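PDB 1YGP: yeast glycogen phosphorylase from Saccharomyces cerevisiae, which belongs to the carbohydrate phosphorylase family of GT-B fold proteins and holds pyridoxal-5'-phosphate in a pocket of its chain. Local coordinates for residues D598-D603 against Y646-S651; V589-R594 against L687-F692; K575-D580 against I704-D709. One frame throughout, in Å; residues are numbered along the deposited sequence.

In the fold
All three contacts lie in the lobe built round the six-stranded parallel sheet and are mostly buried, but D599 and R648 of interaction 1 and I591 and N593 of interaction 2 are partly exposed, as R577 alone is among the touching residues of interaction 3. Interaction 1 joins two inner strands by backbone bonds, with a salt bridge on one face. Interaction 2 lays a loop on the edge strand 688-693, with one lysine bond beside a small apolar patch. Interaction 3 sets helix 562-584 against the turn before strand 710-713 and combines a buried ion pair with apolar packing. S651 pairs with K689 and V691, F602 N donates to D709 OD2, and R594 bridges to D580.

Interaction 1 (D598-D603 against Y646-S651); sequences DDTLFD and YPRKVS
L601 and K649 sit side by side at the start of two parallel strands, whose directions differ by 17°. Three backbone hydrogen bonds join them: L601 N to R648 O, V650 N to L601 O and D603 N to V650 O, each 2.9 Å. CA-H...O contacts accompany them: T600 CA to R648 O, K649 CA to L601 O and S651 CA to D603 O. The apolar packing is on the face that carries F602 and V650. With CG1 of V650 anti to the backbone N (chi1 178°), CG2 is left to meet T600 CG2 at 3.5 Å and F602 CE1 at 3.9 Å. V650 CB stands over one face of the F602 ring, near the rim, while T600 CB lies in plane at the ring edge. On the other face, K649 runs alongside L601, and its NZ forms a salt bridge with D603 OD2 at 3.5 Å; H831 also bonds weakly to that oxygen. The looser side is at D599 and R648, both partly exposed. R648 CG and CD rest against T600 OG1, which is itself bonded to Y596 O. Beyond them the charged ends stay apart, D599 OD2 lying 4.6 Å from R648 NH1: D599 bonds to H839, and R648 weakly to the carbonyls of E685 and H686. Strand 601-606, the helices that follow it and strand 649-654 make a beta-alpha-beta crossover in the parallel sheet, with strands 710-713 and 688-693 flanking the pair. Helix 820-840 covers L601 and K649, and helix 562-584 covers F602.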
loop_
_atom_site.group_PDB
_atom_site.type_symbol
_atom_site.label_atom_id
_atom_site.label_comp_id
_atom_site.label_asym_id
_atom_site.label_seq_id
_atom_site.Cartn_x
_atom_site.Cartn_y
_atom_site.Cartn_z
ATOM N N ASP A 598 -2.087 4.068 46.382
ATOM C CA ASP A 598 -1.937 2.760 47.032
ATOM C C ASP A 598 -3.178 2.358 47.813
ATOM O O ASP A 598 -3.354 1.187 48.134
ATOM C CB ASP A 598 -0.755 2.733 48.009
ATOM C CG ASP A 598 -0.262 1.330 48.402
ATOM O OD1 ASP A 598 -0.413 0.394 47.615
ATOM O OD2 ASP A 598 0.285 1.165 49.497
ATOM N N ASP A 599 -4.061 3.294 48.145
ATOM C CA ASP A 599 -5.278 2.953 48.830
ATOM C C ASP A 599 -6.438 3.113 47.848
ATOM O O ASP A 599 -7.607 3.066 48.253
ATOM C CB ASP A 599 -5.384 3.876 50.041
ATOM C CG ASP A 599 -6.552 3.587 50.980
ATOM O OD1 ASP A 599 -6.639 2.480 51.524
ATOM O OD2 ASP A 599 -7.384 4.481 51.150
ATOM N N THR A 600 -6.186 3.250 46.548
ATOM C CA THR A 600 -7.263 3.363 45.585
ATOM C C THR A 600 -7.450 1.992 44.943
ATOM O O THR A 600 -6.527 1.488 44.298
ATOM C CB THR A 600 -6.916 4.378 44.500
ATOM O OG1 THR A 600 -6.543 5.607 45.109
ATOM C CG2 THR A 600 -8.110 4.623 43.615
ATOM N N LEU A 601 -8.603 1.336 45.095
ATOM C CA LEU A 601 -8.807 0.041 44.458
ATOM C C LEU A 601 -9.167 0.304 43.006
ATOM O O LEU A 601 -10.087 1.069 42.684
ATOM C CB LEU A 601 -9.958 -0.762 45.080
ATOM C CG LEU A 601 -10.312 -2.125 44.477
ATOM C CD1 LEU A 601 -9.501 -3.236 45.112
ATOM C CD2 LEU A 601 -11.768 -2.425 44.756
ATOM N N PHE A 602 -8.369 -0.297 42.139
ATOM C CA PHE A 602 -8.626 -0.260 40.724
ATOM C C PHE A 602 -9.464 -1.492 40.392
ATOM O O PHE A 602 -9.063 -2.650 40.567
ATOM C CB PHE A 602 -7.276 -0.230 40.029
ATOM C CG PHE A 602 -6.673 1.179 39.935
ATOM C CD1 PHE A 602 -6.740 2.092 40.994
ATOM C CD2 PHE A 602 -6.019 1.564 38.759
ATOM C CE1 PHE A 602 -6.161 3.357 40.869
ATOM C CE2 PHE A 602 -5.446 2.829 38.650
ATOM C CZ PHE A 602 -5.515 3.723 39.701
ATOM N N ASP A 603 -10.677 -1.230 39.957
ATOM C CA ASP A 603 -11.641 -2.261 39.683
ATOM C C ASP A 603 -11.983 -2.190 38.196
ATOM O O ASP A 603 -12.703 -1.249 37.808
ATOM C CB ASP A 603 -12.818 -1.957 40.598
ATOM C CG ASP A 603 -14.060 -2.827 40.536
ATOM O OD1 ASP A 603 -14.069 -3.863 39.857
ATOM O OD2 ASP A 603 -15.034 -2.441 41.181
ATOM N N TYR A 646 -17.491 3.547 52.198
ATOM C CA TYR A 646 -17.347 3.376 50.765
ATOM C C TYR A 646 -15.972 3.932 50.468
ATOM O O TYR A 646 -15.810 5.133 50.245
ATOM C CB TYR A 646 -18.409 4.177 49.994
ATOM C CG TYR A 646 -19.829 3.773 50.323
ATOM C CD1 TYR A 646 -20.301 2.538 49.887
ATOM C CD2 TYR A 646 -20.640 4.604 51.098
ATOM C CE1 TYR A 646 -21.585 2.122 50.230
ATOM C CE2 TYR A 646 -21.927 4.192 51.445
ATOM C CZ TYR A 646 -22.389 2.949 51.008
ATOM O OH TYR A 646 -23.657 2.514 51.350
ATOM N N PRO A 647 -14.914 3.141 50.514
ATOM C CA PRO A 647 -13.577 3.655 50.313
ATOM C C PRO A 647 -13.219 3.866 48.832
ATOM O O PRO A 647 -13.822 3.272 47.936
ATOM C CB PRO A 647 -12.732 2.630 51.044
ATOM C CG PRO A 647 -13.693 1.723 51.784
ATOM C CD PRO A 647 -14.904 1.738 50.883
ATOM N N ARG A 648 -12.136 4.639 48.643
ATOM C CA ARG A 648 -11.537 5.054 47.374
ATOM C C ARG A 648 -11.305 3.962 46.322
ATOM O O ARG A 648 -10.516 3.016 46.508
ATOM C CB ARG A 648 -10.251 5.765 47.765
ATOM C CG ARG A 648 -9.578 6.538 46.658
ATOM C CD ARG A 648 -8.581 7.539 47.226
ATOM N NE ARG A 648 -9.209 8.825 47.509
ATOM C CZ ARG A 648 -9.457 9.267 48.747
ATOM N NH1 ARG A 648 -9.144 8.551 49.838
ATOM N NH2 ARG A 648 -10.052 10.453 48.881
ATOM N N LYS A 649 -11.990 4.159 45.192
ATOM C CA LYS A 649 -12.110 3.195 44.111
ATOM C C LYS A 649 -12.061 3.946 42.786
ATOM O O LYS A 649 -12.368 5.143 42.721
ATOM C CB LYS A 649 -13.455 2.496 44.251
ATOM C CG LYS A 649 -13.771 1.198 43.532
ATOM C CD LYS A 649 -15.274 1.039 43.643
ATOM C CE LYS A 649 -15.805 -0.383 43.388
ATOM N NZ LYS A 649 -15.514 -1.342 44.450
ATOM N N VAL A 650 -11.653 3.257 41.721
ATOM C CA VAL A 650 -11.662 3.748 40.348
ATOM C C VAL A 650 -12.211 2.565 39.567
ATOM O O VAL A 650 -11.638 1.458 39.596
ATOM C CB VAL A 650 -10.251 4.053 39.765
ATOM C CG1 VAL A 650 -10.401 4.505 38.330
ATOM C CG2 VAL A 650 -9.573 5.173 40.485
ATOM N N SER A 651 -13.337 2.765 38.918
ATOM C CA SER A 651 -13.849 1.743 38.028
ATOM C C SER A 651 -13.363 2.028 36.596
ATOM O O SER A 651 -13.554 3.111 36.018
ATOM C CB SER A 651 -15.351 1.748 38.088
ATOM O OG SER A 651 -15.806 1.555 39.424
#

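Interaction 2 (V589-R594 against L687-F692); sequences VDIINR and LLKVVF
K689 reaches from the edge strand of the six-stranded parallel alpha/beta sheet to I591 in the loop that leads from helix 562-584 to strand 601-606. Its chain is folded rather than extended: CG is anti to the carbonyl carbon, chi2 (-71°) turns CD aside, and a second bend at chi4 (59°) brings NZ to I591 O at 3.0 Å. The amine lies a little off the plane of that carbonyl, and CD and CE pass the same oxygen at 3.9 Å. One strand residue is thus tied to the loop backbone by a single polar bond, with the aliphatic part of the lysine beside it. Two positions along the strand, V691 points to the same side and supplies the apolar half. Its CG2, beside the backbone N, meets I591 CG2 at 3.9 Å, the two side chains crossing at a slant; the methyl of I591 is placed for this by lying anti to its own backbone N. I592 approaches the same V691 methyl more loosely with CG1, and its CD1 packs against V650 CG1 of the next strand. I582 of helix 562-584 touches I591, I592 and V691, closing this patch from the helix side, whereas V690 turns away to helix 662-678. Away from the strand the loop is braced within itself and to the helix. R594 NH2 forms a salt bridge with D580 OD1, while R594 NH1 takes D590 OD1 at 2.8 Å and makes a weak bond to D590 OD2.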
loop_
_atom_site.group_PDB
_atom_site.type_symbol
_atom_site.label_atom_id
_atom_site.label_comp_id
_atom_site.label_asym_id
_atom_site.label_seq_id
_atom_site.Cartn_x
_atom_site.Cartn_y
_atom_site.Cartn_z
ATOM N N VAL A 589 -4.656 16.028 30.917
ATOM C CA VAL A 589 -5.384 16.159 32.180
ATOM C C VAL A 589 -5.492 14.812 32.894
ATOM O O VAL A 589 -5.780 13.778 32.283
ATOM C CB VAL A 589 -6.790 16.688 31.940
ATOM N N ASP A 590 -5.156 14.782 34.185
ATOM C CA ASP A 590 -5.280 13.564 34.967
ATOM C C ASP A 590 -6.750 13.367 35.335
ATOM O O ASP A 590 -7.448 14.370 35.518
ATOM C CB ASP A 590 -4.451 13.641 36.267
ATOM C CG ASP A 590 -2.992 13.169 36.217
ATOM O OD1 ASP A 590 -2.725 12.049 35.778
ATOM O OD2 ASP A 590 -2.113 13.912 36.652
ATOM N N ILE A 591 -7.266 12.125 35.366
ATOM C CA ILE A 591 -8.621 11.881 35.851
ATOM C C ILE A 591 -8.430 11.326 37.254
ATOM O O ILE A 591 -8.989 11.824 38.232
ATOM C CB ILE A 591 -9.431 10.805 35.049
ATOM C CG1 ILE A 591 -9.434 11.079 33.552
ATOM C CG2 ILE A 591 -10.870 10.792 35.589
ATOM C CD1 ILE A 591 -10.022 12.434 33.116
ATOM N N ILE A 592 -7.617 10.271 37.373
ATOM C CA ILE A 592 -7.405 9.614 38.656
ATOM C C ILE A 592 -6.497 10.480 39.503
ATOM O O ILE A 592 -5.481 10.986 39.010
ATOM C CB ILE A 592 -6.782 8.221 38.426
ATOM C CG1 ILE A 592 -7.816 7.362 37.718
ATOM C CG2 ILE A 592 -6.356 7.566 39.735
ATOM C CD1 ILE A 592 -7.310 5.966 37.339
ATOM N N ASN A 593 -6.868 10.625 40.776
ATOM C CA ASN A 593 -6.112 11.422 41.739
ATOM C C ASN A 593 -4.856 10.676 42.185
ATOM O O ASN A 593 -4.929 9.751 42.992
ATOM C CB ASN A 593 -7.032 11.705 42.912
ATOM C CG ASN A 593 -6.469 12.590 44.011
ATOM O OD1 ASN A 593 -7.076 13.612 44.327
ATOM N ND2 ASN A 593 -5.396 12.260 44.709
ATOM N N ARG A 594 -3.682 11.087 41.714
ATOM C CA ARG A 594 -2.449 10.358 41.992
ATOM C C ARG A 594 -2.032 10.241 43.455
ATOM O O ARG A 594 -1.385 9.264 43.839
ATOM C CB ARG A 594 -1.308 10.985 41.190
ATOM C CG ARG A 594 -1.662 11.082 39.706
ATOM C CD ARG A 594 -0.485 11.556 38.891
ATOM N NE ARG A 594 -0.022 10.491 38.022
ATOM C CZ ARG A 594 0.233 10.678 36.722
ATOM N NH1 ARG A 594 0.083 11.858 36.137
ATOM N NH2 ARG A 594 0.617 9.644 35.984
ATOM N N LEU A 687 -13.409 10.074 46.230
ATOM C CA LEU A 687 -13.552 8.744 46.764
ATOM C C LEU A 687 -13.973 7.790 45.676
ATOM O O LEU A 687 -13.765 6.593 45.850
ATOM C CB LEU A 687 -14.582 8.720 47.888
ATOM C CG LEU A 687 -14.104 8.884 49.317
ATOM C CD1 LEU A 687 -12.889 8.016 49.581
ATOM C CD2 LEU A 687 -13.661 10.304 49.529
ATOM N N LEU A 688 -14.533 8.289 44.566
ATOM C CA LEU A 688 -14.930 7.465 43.429
ATOM C C LEU A 688 -14.712 8.135 42.074
ATOM O O LEU A 688 -15.115 9.292 41.902
ATOM C CB LEU A 688 -16.408 7.103 43.517
ATOM C CG LEU A 688 -16.967 6.147 42.489
ATOM C CD1 LEU A 688 -16.374 4.754 42.667
ATOM C CD2 LEU A 688 -18.459 6.106 42.658
ATOM N N LYS A 689 -14.098 7.424 41.119
ATOM C CA LYS A 689 -13.907 7.876 39.734
ATOM C C LYS A 689 -14.350 6.756 38.794
ATOM O O LYS A 689 -14.219 5.570 39.127
ATOM C CB LYS A 689 -12.446 8.165 39.422
ATOM C CG LYS A 689 -11.829 9.313 40.209
ATOM C CD LYS A 689 -12.410 10.627 39.730
ATOM C CE LYS A 689 -12.062 11.800 40.628
ATOM N NZ LYS A 689 -10.626 11.976 40.725
ATOM N N VAL A 690 -14.887 7.059 37.622
ATOM C CA VAL A 690 -15.288 6.062 36.629
ATOM C C VAL A 690 -14.485 6.493 35.412
ATOM O O VAL A 690 -14.431 7.689 35.107
ATOM C CB VAL A 690 -16.796 6.134 36.289
ATOM C CG1 VAL A 690 -17.171 5.167 35.177
ATOM C CG2 VAL A 690 -17.576 5.792 37.531
ATOM N N VAL A 691 -13.837 5.594 34.687
ATOM C CA VAL A 691 -13.022 5.950 33.534
ATOM C C VAL A 691 -13.407 4.964 32.432
ATOM O O VAL A 691 -13.689 3.798 32.741
ATOM C CB VAL A 691 -11.536 5.816 33.950
ATOM C CG1 VAL A 691 -10.658 5.917 32.725
ATOM C CG2 VAL A 691 -11.137 6.915 34.933
ATOM N N PHE A 692 -13.477 5.359 31.166
ATOM C CA PHE A 692 -13.745 4.414 30.089
ATOM C C PHE A 692 -12.558 4.469 29.133
ATOM O O PHE A 692 -12.264 5.561 28.653
ATOM C CB PHE A 692 -15.009 4.797 29.334
ATOM C CG PHE A 692 -15.377 3.820 28.219
ATOM C CD1 PHE A 692 -14.879 3.992 26.930
ATOM C CD2 PHE A 692 -16.234 2.752 28.484
ATOM C CE1 PHE A 692 -15.241 3.099 25.927
ATOM C CE2 PHE A 692 -16.596 1.861 27.481
ATOM C CZ PHE A 692 -16.095 2.036 26.198
#

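Interaction 3 (K575-D580 against I704-D709); sequences KIRLVD and IIPASD
K575 and D709 form the polar end of a contact between helix 562-584 and the turn that links helix 698-704 to strand 710-713. The K575 CB leaves the helix to one side of the turn, while the neighbouring CA lies 4.0 Å from A707 CB. CG comes next, 3.4 Å from A707 O. CD lies about 4.0 Å from both A707 O and D709 OD2. A bend at chi3 (-104°) then puts CE beside the carboxylate, equally near OD1 and OD2. NZ ends the chain in a hydrogen-bonded salt bridge to D709 OD2, 2.9 Å long, on the syn lone pair, the side facing OD1; lysine and aspartate cross at about a right angle. One turn further along the helix, L578 provides the apolar half. Its CB packs on A707 CB at 3.9 Å, and chi2 (63°) turns its CD1 to I704 CG1 at 3.5 Å. R577 completes the contact: P706 lies at the edge of its guanidinium, near the plane, with CG 3.7 Å from NH2, which also donates to A525 O. P706 O also accepts from K571 and N574 of the same helix. The side chain of I704 is about 9 Å from pyridoxal-5'-phosphate, so the contact lies near the pocket without lining it. Both charged tips have further partners on strand 601-606 or just before it: K575 NZ bonds to T600 O and weakly to L597 O, and D709 OD2 accepts from F602 N. Such a buried, neutralised pair with extra backbone bonds probably favours the charged forms of both groups, and it ties helix, turn and strand together at one point.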
loop_
_atom_site.group_PDB
_atom_site.type_symbol
_atom_site.label_atom_id
_atom_site.label_comp_id
_atom_site.label_asym_id
_atom_site.label_seq_id
_atom_site.Cartn_x
_atom_site.Cartn_y
_atom_site.Cartn_z
ATOM N N LYS A 575 0.169 0.509 38.486
ATOM C CA LYS A 575 -0.980 1.397 38.537
ATOM C C LYS A 575 -0.626 2.774 37.996
ATOM O O LYS A 575 -1.412 3.376 37.251
ATOM C CB LYS A 575 -1.508 1.518 39.974
ATOM C CG LYS A 575 -2.474 0.369 40.252
ATOM C CD LYS A 575 -3.423 0.692 41.378
ATOM C CE LYS A 575 -3.022 -0.017 42.644
ATOM N NZ LYS A 575 -3.893 0.415 43.724
ATOM N N ILE A 576 0.597 3.232 38.280
ATOM C CA ILE A 576 1.062 4.521 37.795
ATOM C C ILE A 576 1.089 4.500 36.283
ATOM O O ILE A 576 0.630 5.486 35.702
ATOM C CB ILE A 576 2.480 4.845 38.358
ATOM C CG1 ILE A 576 2.341 5.212 39.828
ATOM C CG2 ILE A 576 3.158 5.967 37.553
ATOM C CD1 ILE A 576 3.695 5.187 40.580
ATOM N N ARG A 577 1.568 3.425 35.639
ATOM C CA ARG A 577 1.579 3.369 34.179
ATOM C C ARG A 577 0.186 3.606 33.637
ATOM O O ARG A 577 0.030 4.462 32.766
ATOM C CB ARG A 577 1.958 2.036 33.561
ATOM C CG ARG A 577 3.292 1.395 33.851
ATOM C CD ARG A 577 3.557 0.326 32.783
ATOM N NE ARG A 577 2.517 -0.685 32.745
ATOM C CZ ARG A 577 2.772 -1.959 32.449
ATOM N NH1 ARG A 577 4.002 -2.378 32.164
ATOM N NH2 ARG A 577 1.765 -2.832 32.469
ATOM N N LEU A 578 -0.837 2.907 34.152
ATOM C CA LEU A 578 -2.193 3.048 33.664
ATOM C C LEU A 578 -2.658 4.483 33.830
ATOM O O LEU A 578 -3.215 5.064 32.894
ATOM C CB LEU A 578 -3.128 2.121 34.425
ATOM C CG LEU A 578 -4.604 2.227 34.042
ATOM C CD1 LEU A 578 -4.771 1.811 32.594
ATOM C CD2 LEU A 578 -5.443 1.389 34.978
ATOM N N VAL A 579 -2.374 5.082 34.994
ATOM C CA VAL A 579 -2.742 6.466 35.278
ATOM C C VAL A 579 -2.107 7.355 34.208
ATOM O O VAL A 579 -2.819 8.147 33.573
ATOM C CB VAL A 579 -2.264 6.829 36.729
ATOM C CG1 VAL A 579 -2.511 8.282 37.061
ATOM C CG2 VAL A 579 -3.107 6.065 37.745
ATOM N N ASP A 580 -0.818 7.150 33.919
ATOM C CA ASP A 580 -0.129 7.896 32.882
ATOM C C ASP A 580 -0.858 7.773 31.547
ATOM O O ASP A 580 -0.992 8.795 30.854
ATOM C CB ASP A 580 1.303 7.392 32.677
ATOM C CG ASP A 580 2.411 7.874 33.611
ATOM O OD1 ASP A 580 2.444 9.055 33.969
ATOM O OD2 ASP A 580 3.278 7.064 33.946
ATOM N N ILE A 704 -3.322 -2.111 31.022
ATOM C CA ILE A 704 -4.458 -2.238 31.928
ATOM C C ILE A 704 -4.409 -3.486 32.787
ATOM O O ILE A 704 -4.525 -3.339 34.004
ATOM C CB ILE A 704 -5.766 -2.214 31.115
ATOM C CG1 ILE A 704 -5.923 -0.835 30.540
ATOM C CG2 ILE A 704 -6.976 -2.579 31.968
ATOM C CD1 ILE A 704 -7.166 -0.662 29.666
ATOM N N ILE A 705 -4.233 -4.703 32.267
ATOM C CA ILE A 705 -4.226 -5.876 33.125
ATOM C C ILE A 705 -3.191 -5.888 34.268
ATOM O O ILE A 705 -3.649 -6.073 35.402
ATOM C CB ILE A 705 -4.115 -7.090 32.172
ATOM C CG1 ILE A 705 -5.515 -7.244 31.613
ATOM C CG2 ILE A 705 -3.611 -8.373 32.829
ATOM C CD1 ILE A 705 -5.770 -8.209 30.446
ATOM N N PRO A 706 -1.869 -5.665 34.196
ATOM C CA PRO A 706 -0.985 -5.694 35.374
ATOM C C PRO A 706 -1.276 -4.626 36.442
ATOM O O PRO A 706 -0.687 -4.664 37.528
ATOM C CB PRO A 706 0.414 -5.570 34.801
ATOM C CG PRO A 706 0.254 -6.041 33.380
ATOM C CD PRO A 706 -1.097 -5.449 32.983
ATOM N N ALA A 707 -2.125 -3.633 36.131
ATOM C CA ALA A 707 -2.492 -2.577 37.050
ATOM C C ALA A 707 -3.718 -2.946 37.856
ATOM O O ALA A 707 -4.131 -2.224 38.769
ATOM C CB ALA A 707 -2.841 -1.323 36.305
ATOM N N SER A 708 -4.335 -4.075 37.535
ATOM C CA SER A 708 -5.609 -4.396 38.119
ATOM C C SER A 708 -5.508 -4.835 39.559
ATOM O O SER A 708 -4.679 -5.686 39.892
ATOM C CB SER A 708 -6.246 -5.487 37.308
ATOM O OG SER A 708 -7.634 -5.617 37.591
ATOM N N ASP A 709 -6.352 -4.227 40.402
ATOM C CA ASP A 709 -6.506 -4.724 41.745
ATOM C C ASP A 709 -7.616 -5.783 41.739
ATOM O O ASP A 709 -7.482 -6.870 42.320
ATOM C CB ASP A 709 -6.866 -3.578 42.674
ATOM C CG ASP A 709 -5.717 -2.652 43.048
ATOM O OD1 ASP A 709 -4.553 -3.045 42.968
ATOM O OD2 ASP A 709 -5.985 -1.531 43.455
#